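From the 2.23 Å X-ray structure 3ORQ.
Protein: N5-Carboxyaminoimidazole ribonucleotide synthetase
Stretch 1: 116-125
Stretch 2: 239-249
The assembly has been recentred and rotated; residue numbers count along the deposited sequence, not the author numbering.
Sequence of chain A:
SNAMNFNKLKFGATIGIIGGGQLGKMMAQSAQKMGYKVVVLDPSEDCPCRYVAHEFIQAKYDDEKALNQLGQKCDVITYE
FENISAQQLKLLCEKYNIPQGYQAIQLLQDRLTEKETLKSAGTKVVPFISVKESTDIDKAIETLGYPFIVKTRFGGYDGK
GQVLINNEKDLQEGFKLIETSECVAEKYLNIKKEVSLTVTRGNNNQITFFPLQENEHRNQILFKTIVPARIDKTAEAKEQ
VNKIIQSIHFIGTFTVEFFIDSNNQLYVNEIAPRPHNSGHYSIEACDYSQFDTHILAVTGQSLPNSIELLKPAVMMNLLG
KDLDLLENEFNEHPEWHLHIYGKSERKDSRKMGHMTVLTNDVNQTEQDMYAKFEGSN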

# COMPACT_ATOMS: atom_id res chain seq x y z
N GLU A 116 13.20 -18.27 29.59
CA GLU A 116 12.50 -19.01 30.65
C GLU A 116 11.09 -19.36 30.20
O GLU A 116 10.68 -20.53 30.28
N THR A 117 10.38 -18.36 29.67
CA THR A 117 9.00 -18.55 29.26
C THR A 117 8.89 -19.62 28.18
O THR A 117 8.02 -20.50 28.25
N LEU A 118 9.79 -19.55 27.20
CA LEU A 118 9.77 -20.51 26.11
C LEU A 118 9.96 -21.95 26.63
O LEU A 118 9.18 -22.85 26.30
N LYS A 119 10.96 -22.15 27.48
CA LYS A 119 11.19 -23.47 28.06
C LYS A 119 9.99 -23.93 28.88
O LYS A 119 9.55 -25.09 28.78
N SER A 120 9.47 -23.03 29.69
CA SER A 120 8.29 -23.29 30.50
C SER A 120 6.98 -23.54 29.67
O SER A 120 6.03 -24.16 30.15
N ALA A 121 6.95 -23.07 28.43
CA ALA A 121 5.82 -23.36 27.56
C ALA A 121 6.04 -24.69 26.86
O ALA A 121 5.24 -25.10 26.04
N GLY A 122 7.16 -25.35 27.19
CA GLY A 122 7.53 -26.61 26.55
C GLY A 122 7.93 -26.51 25.08
O GLY A 122 7.79 -27.46 24.32
N THR A 123 8.43 -25.35 24.66
CA THR A 123 9.00 -25.23 23.31
C THR A 123 10.47 -25.72 23.29
O THR A 123 11.09 -25.88 24.33
N LYS A 124 11.02 -25.95 22.10
CA LYS A 124 12.42 -26.36 22.01
C LYS A 124 13.34 -25.12 22.00
O LYS A 124 13.54 -24.48 20.97
N VAL A 125 13.89 -24.79 23.16
CA VAL A 125 14.81 -23.66 23.31
C VAL A 125 16.28 -24.13 23.28
O VAL A 125 16.59 -25.25 23.65
N GLU A 239 3.27 -25.77 15.62
CA GLU A 239 3.15 -26.47 16.90
C GLU A 239 3.81 -25.64 17.98
O GLU A 239 3.29 -25.54 19.08
N GLN A 240 4.98 -25.06 17.67
CA GLN A 240 5.66 -24.27 18.67
C GLN A 240 4.86 -23.01 18.99
O GLN A 240 4.77 -22.62 20.15
N VAL A 241 4.29 -22.37 17.97
CA VAL A 241 3.47 -21.18 18.19
C VAL A 241 2.27 -21.47 19.08
O VAL A 241 2.01 -20.76 20.06
N ASN A 242 1.56 -22.55 18.77
CA ASN A 242 0.48 -22.99 19.63
C ASN A 242 0.89 -23.18 21.07
O ASN A 242 0.12 -22.87 21.96
N LYS A 243 2.11 -23.65 21.32
CA LYS A 243 2.59 -23.73 22.71
C LYS A 243 2.80 -22.33 23.27
O LYS A 243 2.39 -22.03 24.40
N ILE A 244 3.41 -21.46 22.47
CA ILE A 244 3.79 -20.13 22.95
C ILE A 244 2.58 -19.31 23.35
O ILE A 244 2.61 -18.54 24.30
N ILE A 245 1.51 -19.47 22.58
CA ILE A 245 0.26 -18.74 22.74
C ILE A 245 -0.54 -19.12 24.01
O ILE A 245 -1.40 -18.38 24.47
N GLN A 246 -0.26 -20.27 24.58
CA GLN A 246 -0.87 -20.59 25.90
C GLN A 246 -0.17 -19.93 27.07
O GLN A 246 -0.67 -19.98 28.19
N SER A 247 0.99 -19.35 26.83
CA SER A 247 1.75 -18.77 27.92
C SER A 247 1.87 -17.25 27.86
O SER A 247 2.16 -16.63 28.90
N ILE A 248 1.67 -16.67 26.67
CA ILE A 248 1.83 -15.22 26.44
C ILE A 248 0.68 -14.72 25.60
O ILE A 248 0.35 -15.33 24.57
N HIS A 249 0.04 -13.66 26.04
CA HIS A 249 -1.07 -13.11 25.30
C HIS A 249 -0.57 -12.27 24.12
O HIS A 249 0.14 -11.29 24.31

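How does the helix of stretch 2 first engage the other segment? Glu239 is too far away to take part, so the contact begins with Gln240. Its CA-to-CB bond points sideways, but chi1 and chi2 both in m (-55° and -67°) fold the chain so that its end comes nearer to stretch 1. There the amide oxygen accepts the one hydrogen bond between the stretches: Lys124 N donates to Gln240 OE1 at 3.0 Å with an N-H...O angle of 160°, close to straight. Lys124 lies in the loop after the helix, where its NH meets a side chain. Gln240 OE1 also lies 3.3 Å from both CA and CB of Thr123, which places the glutamine end snugly against the turn. The Lys124 side chain, t at chi1 and p at chi2, starts sideways, and its end leads away.

What does Lys243 do, after Val241 points away and Asn242 stays out of reach? Its CA-to-CB bond is directed toward stretch 1, and with chi1 m (-80°) and chi2 and chi3 both t the chain runs along the turn before its end leads away. The contacts are therefore made by the aliphatic part: Lys243 CB is 3.5 Å from Ala121 O, and Lys243 CD is 3.4 Å from Gly122 O. Gly122 has positive phi (68°), a conformation that favours glycine, and closes the helix of stretch 1 in a Schellman motif. Lys243 CB also meets Thr123 CG2 at 4.0 Å.

Where is the apolar part of the interface? Ile244, m at chi1 and t at chi2, starts sideways but extends its end nearer to stretch 1. Ile244 CD1 packs 4.1 Å from CD2 of Leu118, another buried side chain with the same m, t rotamers and a similar sideways start. Ile244 CG1 lies 3.8 Å from Thr123 CG2, so the threonine methyl joins this apolar patch. Thr123 adopts p (73°), and its hydroxyl turns back into its own stretch: Thr123 OG1 donates a weak hydrogen bond to Leu118 O at 2.9 Å. The residue thus offers its methyl to the isoleucine while its hydroxyl is bonded back, weakly, to Leu118 in the helix of the same stretch.

How is the contact completed beyond Ile244? Ile245 points away and Gln246 makes no contact, but Ser247 and Ile248 both direct CA-to-CB toward stretch 1. Ser247 is in the m rotamer (-68°), and Ser247 OG comes to 3.6 Å from Ala121 CB; a methyl offers no polar partner, so this is packing alone. Ser247 CB is also 4.3 Å from Thr117 CG2. Ile248 is m then t, and Ile248 CG1 lies 3.9 Å from Thr117 CG2. Thr117 likewise points toward stretch 2, with chi1 m (-58°), and its OG1 is hydrogen-bonded elsewhere in the structure. His249 lies out of reach, leaving Ile248 as the last residue of stretch 2 in contact.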

# COMPACT_ATOMS: atom_id res chain seq x y z
CB GLU A 116 12.43 -18.19 31.94
CG GLU A 116 13.71 -18.18 32.77
CD GLU A 116 13.61 -17.26 34.00
OE1 GLU A 116 12.70 -16.39 34.03
OE2 GLU A 116 14.44 -17.41 34.93
CB THR A 117 8.38 -17.24 28.73
OG1 THR A 117 8.46 -16.24 29.75
CG2 THR A 117 6.92 -17.45 28.35
CB LEU A 118 10.84 -20.14 25.07
CG LEU A 118 10.72 -18.81 24.31
CD1 LEU A 118 11.94 -18.58 23.37
CD2 LEU A 118 9.40 -18.75 23.53
CB LYS A 119 12.43 -23.47 28.93
CG LYS A 119 12.85 -24.86 29.39
CD LYS A 119 14.18 -24.78 30.09
CE LYS A 119 14.79 -26.15 30.36
NZ LYS A 119 16.23 -25.94 30.75
CB SER A 120 8.13 -22.16 31.49
OG SER A 120 7.07 -22.44 32.38
CB ALA A 121 5.63 -22.24 26.51
CB THR A 123 8.98 -23.79 22.81
OG1 THR A 123 9.98 -23.07 23.52
CG2 THR A 123 7.65 -23.13 23.05
CB LYS A 124 12.63 -27.27 20.77
CG LYS A 124 14.08 -27.80 20.57
CD LYS A 124 14.49 -28.93 21.51
CE LYS A 124 15.96 -29.29 21.32
NZ LYS A 124 16.55 -30.17 22.38
CB VAL A 125 14.53 -22.91 24.65
CG1 VAL A 125 15.60 -21.87 24.94
CG2 VAL A 125 13.20 -22.23 24.60
CB GLU A 239 3.76 -27.88 16.84
CG GLU A 239 2.96 -28.91 16.00
CD GLU A 239 3.74 -30.24 15.69
OE1 GLU A 239 4.97 -30.32 15.92
OE2 GLU A 239 3.12 -31.20 15.20
CB GLN A 240 7.08 -23.93 18.23
CG GLN A 240 7.90 -25.15 17.87
CD GLN A 240 8.18 -26.02 19.10
OE1 GLN A 240 8.85 -25.58 20.04
NE2 GLN A 240 7.64 -27.26 19.11
CB VAL A 241 3.01 -20.53 16.88
CG1 VAL A 241 2.09 -19.39 17.17
CG2 VAL A 241 4.23 -20.00 16.08
CB ASN A 242 -0.18 -24.24 19.09
CG ASN A 242 -0.82 -24.01 17.73
OD1 ASN A 242 -1.27 -22.89 17.38
ND2 ASN A 242 -0.88 -25.09 16.95
CB LYS A 243 3.88 -24.54 22.81
CG LYS A 243 3.69 -26.06 22.79
CD LYS A 243 5.01 -26.76 22.47
CE LYS A 243 4.87 -28.29 22.55
NZ LYS A 243 4.22 -28.94 21.36
CB ILE A 244 4.59 -19.37 21.88
CG1 ILE A 244 5.89 -20.10 21.57
CG2 ILE A 244 4.78 -17.91 22.27
CD1 ILE A 244 6.73 -19.45 20.45
CB ILE A 245 -0.57 -18.96 21.44
CG1 ILE A 245 -0.40 -17.77 20.50
CG2 ILE A 245 -2.05 -19.28 21.67
CD1 ILE A 245 0.95 -17.69 19.90
CB GLN A 246 -0.97 -22.10 26.16
CG GLN A 246 -2.20 -22.75 25.55
CD GLN A 246 -1.87 -23.42 24.22
OE1 GLN A 246 -1.11 -24.41 24.18
NE2 GLN A 246 -2.46 -22.90 23.12
CB SER A 247 3.14 -19.43 28.04
OG SER A 247 3.01 -20.79 28.46
CB ILE A 248 3.08 -14.90 25.62
CG1 ILE A 248 4.34 -15.45 26.28
CG2 ILE A 248 3.22 -13.42 25.43
CD1 ILE A 248 5.61 -15.18 25.47
CB HIS A 249 -1.93 -12.25 26.22
CG HIS A 249 -3.08 -11.59 25.51
ND1 HIS A 249 -4.14 -12.30 25.00
CD2 HIS A 249 -3.33 -10.28 25.24
CE1 HIS A 249 -5.01 -11.46 24.45
NE2 HIS A 249 -4.54 -10.23 24.58